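Local coordinates for UPF0342 protein yheA (PDB 2OEE) that is of unknown function but belongs to the helical YlbF/YmcA family, whose relatives are linked to control of the competence regulator ComK, at the interface of chains A and B. Numbering follows the deposited sequence. Chains: chain A/B, UPF0342 protein yheA.

Contacts 1 and 2 are patches of one two-fold interface, their C-alpha centres about 13 Å apart. In contact 1, helix 81-104 of chain A meets the start of helix 5-17 and the end of helix 81-104 of chain B. In contact 2, helix 106-111 of chain B, just beyond that end, lies against helices 5-17 and 20-34 of chain A. Helix 5-17 serves in both, by its first turns from chain B and its last turn from chain A; by symmetry each copy does both. Each chain lays its C-terminal helix on the other, which would suit a dimer, though the structure alone does not prove one.

Contact 1: the interface of chains A and B. Residues chain A 96-97, 99-100; chain B 5-6, 9, 104.
A:Leu96 drives its forked end between the two aromatic side chains at the start of helix 5-17 of chain B. The tight part of the contact is its CD1 methyl against B:Tyr6, 3.6 Å from CZ, the phenol carbon. The first torsion of A:Leu96 (chi1 174°) carries CG away from its own backbone N and sends the fork toward the partner. The B:Phe5 side is less certain, because the methyls of A:Leu100 overlap that ring in the model and the relative placement of the two side chains is doubtful. As modelled, A:Leu96 CD1 is 3.7 Å from the ring atom CE2 of B:Phe5, and its other methyl, CD2, stands 4.3 Å above the centre of the same ring. A:Leu100, one turn on, faces the same chain B helix, its CD2 as modelled touching CB of B:Ala9 at 3.7 Å. Replacing B:Tyr6 with alanine would probably open a gap beside A:Leu96 and let its CD1 methyl shift, because the phenol ring that flanks it would be gone.

Toward the rim the fit slackens. A:Glu99 offers CB to the B:Tyr6 ring at 4.4 Å from CE1, while its carboxylate points away from the phenol. Across the patch, A:Ile97 and B:Ile104 meet tip to tip, CD1 to CD1 at 3.8 Å, with little surface hidden on either. In the fold, A:Leu96, A:Ile97 and A:Leu100 occupy the last turns of the long helix 81-104, where it passes the N-terminal helix of the partner and nears the end of the partner's own helix 81-104.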
# COMPACT_ATOMS: atom_id res chain seq x y z
N LEU A 96 8.30 -3.44 -5.03
CA LEU A 96 7.33 -3.98 -6.00
C LEU A 96 5.88 -3.65 -5.59
O LEU A 96 5.08 -3.18 -6.41
CB LEU A 96 7.48 -5.50 -6.19
CG LEU A 96 6.46 -6.26 -7.06
CD1 LEU A 96 6.50 -5.79 -8.47
CD2 LEU A 96 6.72 -7.77 -7.04
N ILE A 97 5.56 -3.87 -4.31
CA ILE A 97 4.23 -3.54 -3.81
C ILE A 97 3.98 -2.03 -3.95
O ILE A 97 2.88 -1.60 -4.34
CB ILE A 97 4.03 -4.01 -2.34
CG1 ILE A 97 4.15 -5.54 -2.25
CG2 ILE A 97 2.67 -3.54 -1.79
CD1 ILE A 97 3.27 -6.33 -3.22
N GLU A 99 5.32 -0.09 -6.29
CA GLU A 99 5.04 0.11 -7.72
C GLU A 99 3.59 -0.25 -8.07
O GLU A 99 2.91 0.49 -8.78
CB GLU A 99 5.98 -0.72 -8.60
CG GLU A 99 7.40 -0.20 -8.67
CD GLU A 99 7.44 1.29 -8.97
OE1 GLU A 99 6.98 1.69 -10.06
OE2 GLU A 99 7.91 2.06 -8.11
N LEU A 100 3.12 -1.37 -7.56
CA LEU A 100 1.75 -1.77 -7.86
C LEU A 100 0.78 -0.74 -7.37
O LEU A 100 -0.15 -0.38 -8.11
CB LEU A 100 1.44 -3.13 -7.26
CG LEU A 100 2.48 -4.09 -7.82
CD1 LEU A 100 2.20 -5.41 -7.19
CD2 LEU A 100 2.48 -4.16 -9.40
N PHE B 5 2.74 -9.88 -13.22
CA PHE B 5 2.28 -9.05 -12.15
C PHE B 5 1.89 -7.61 -12.62
O PHE B 5 0.89 -7.04 -12.15
CB PHE B 5 3.42 -9.00 -11.15
CG PHE B 5 3.06 -8.36 -9.92
CD1 PHE B 5 2.51 -9.11 -8.90
CD2 PHE B 5 3.25 -7.01 -9.76
CE1 PHE B 5 2.15 -8.54 -7.71
CE2 PHE B 5 2.90 -6.41 -8.58
CZ PHE B 5 2.34 -7.19 -7.53
N TYR B 6 2.70 -7.04 -13.51
CA TYR B 6 2.39 -5.71 -14.05
C TYR B 6 1.21 -5.70 -15.00
O TYR B 6 0.37 -4.80 -14.91
CB TYR B 6 3.63 -5.04 -14.67
CG TYR B 6 4.72 -4.85 -13.68
CD1 TYR B 6 4.60 -3.93 -12.64
CD2 TYR B 6 5.87 -5.62 -13.74
CE1 TYR B 6 5.61 -3.78 -11.70
CE2 TYR B 6 6.88 -5.48 -12.83
CZ TYR B 6 6.76 -4.56 -11.81
OH TYR B 6 7.79 -4.45 -10.91
N ALA B 9 -1.71 -5.74 -12.71
CA ALA B 9 -1.81 -4.44 -12.04
C ALA B 9 -2.50 -3.40 -12.94
O ALA B 9 -3.30 -2.61 -12.45
CB ALA B 9 -0.45 -3.94 -11.62
N ILE B 104 -3.27 -9.19 -1.86
CA ILE B 104 -2.10 -9.54 -2.68
C ILE B 104 -0.88 -9.90 -1.85
O ILE B 104 -0.01 -10.65 -2.31
CB ILE B 104 -1.74 -8.41 -3.67
CG1 ILE B 104 -1.20 -7.19 -2.92
CG2 ILE B 104 -2.94 -8.09 -4.56
CD1 ILE B 104 -0.48 -6.15 -3.78

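Contact 2: the interface of chains A and B. Residues chain A 16-17, 22, 25-26; chain B 107-108, 111.
A:Phe22 and A:Arg17 take B:Pro107 between them in this helical protein of the YlbF/YmcA family, where in the deposited two-chain assembly the short C-terminal helix 106-111 of one chain lies along two N-terminal helices of the other. The proline ring and the A:Arg17 side chain run roughly at right angles. A:Arg17 is extended from CG to NE, which lays its aliphatic stretch beside the ring, CG to CG of B:Pro107 at 3.7 Å, before the guanidinium turns a face to the same proline. B:Pro107 CB sits 3.9 Å above the centre of that flat group. On the other flank A:Phe22 comes in obliquely: its ring atom CE1 is 3.9 Å from B:Pro107 CB and 3.5 Å from the backbone carbonyl O of the same residue.

Toward B:Leu108 the A:Phe22 ring shows its edge instead, with the CD2 methyl lying in the ring plane as the two side chains run antiparallel alongside one another. That methyl is shared, since A:Leu25 reaches it from roughly a right angle, CD2 to CD2 at 3.6 Å. For B:Leu108, chi1 of -56° places CG opposite its own carbonyl carbon and directs the branch to this meeting point. At the far end B:Leu111 sets both methyls against the CA of A:Lys26. Its CD1 rests 3.8 Å from A:Lys26 CG, so the aliphatic root of the lysine does the packing, while the rest of the chain leads away from the leucine. CD2 of B:Leu111 also reaches A:Leu25 CG, 4.0 Å away.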
# COMPACT_ATOMS: atom_id res chain seq x y z
N LEU A 16 1.59 -12.78 -8.14
CA LEU A 16 2.65 -12.68 -7.13
C LEU A 16 3.08 -14.06 -6.62
O LEU A 16 4.29 -14.37 -6.57
CB LEU A 16 2.23 -11.80 -5.97
CG LEU A 16 3.35 -11.56 -4.94
CD1 LEU A 16 4.58 -10.86 -5.59
CD2 LEU A 16 2.81 -10.73 -3.77
N ARG A 17 2.11 -14.88 -6.25
CA ARG A 17 2.40 -16.27 -5.81
C ARG A 17 3.26 -17.06 -6.79
O ARG A 17 4.11 -17.84 -6.38
CB ARG A 17 1.12 -17.06 -5.54
CG ARG A 17 0.46 -16.72 -4.23
CD ARG A 17 -0.81 -17.56 -4.01
NE ARG A 17 -1.52 -17.07 -2.85
CZ ARG A 17 -1.24 -17.41 -1.60
NH1 ARG A 17 -0.25 -18.28 -1.34
NH2 ARG A 17 -1.93 -16.89 -0.61
N PHE A 22 8.83 -14.01 -5.89
CA PHE A 22 8.35 -14.63 -4.67
C PHE A 22 9.16 -15.90 -4.37
O PHE A 22 9.53 -16.14 -3.22
CB PHE A 22 6.84 -14.96 -4.72
CG PHE A 22 6.37 -15.63 -3.47
CD1 PHE A 22 6.14 -14.88 -2.32
CD2 PHE A 22 6.25 -17.02 -3.40
CE1 PHE A 22 5.76 -15.50 -1.12
CE2 PHE A 22 5.87 -17.64 -2.21
CZ PHE A 22 5.63 -16.87 -1.06
N LEU A 25 12.51 -14.95 -2.92
CA LEU A 25 12.38 -14.48 -1.54
C LEU A 25 12.17 -15.66 -0.60
O LEU A 25 12.81 -15.74 0.47
CB LEU A 25 11.21 -13.48 -1.39
CG LEU A 25 10.86 -12.91 -0.01
CD1 LEU A 25 12.02 -12.13 0.68
CD2 LEU A 25 9.58 -12.04 -0.09
N LYS A 26 11.26 -16.55 -0.98
CA LYS A 26 10.97 -17.76 -0.21
C LYS A 26 12.22 -18.63 -0.07
O LYS A 26 12.50 -19.15 1.01
CB LYS A 26 9.85 -18.59 -0.86
CG LYS A 26 9.55 -19.88 -0.08
CD LYS A 26 8.34 -20.66 -0.64
CE LYS A 26 7.95 -21.83 0.30
NZ LYS A 26 9.11 -22.77 0.51
N PRO B 107 0.46 -14.13 0.36
CA PRO B 107 1.62 -15.04 0.26
C PRO B 107 2.83 -14.64 1.12
O PRO B 107 3.53 -15.52 1.62
CB PRO B 107 1.93 -15.07 -1.24
CG PRO B 107 1.15 -13.95 -1.86
CD PRO B 107 -0.01 -13.69 -0.96
N LEU B 108 3.03 -13.34 1.34
CA LEU B 108 4.11 -12.86 2.22
C LEU B 108 3.83 -13.16 3.70
O LEU B 108 4.70 -13.63 4.43
CB LEU B 108 4.36 -11.35 1.98
CG LEU B 108 4.68 -11.03 0.51
CD1 LEU B 108 4.74 -9.52 0.20
CD2 LEU B 108 5.98 -11.75 0.09
N LEU B 111 4.47 -16.73 4.38
CA LEU B 111 5.91 -16.99 4.46
C LEU B 111 6.50 -16.68 5.83
O LEU B 111 7.27 -17.48 6.35
CB LEU B 111 6.65 -16.22 3.36
CG LEU B 111 8.17 -16.40 3.23
CD1 LEU B 111 8.53 -17.87 2.98
CD2 LEU B 111 8.69 -15.51 2.09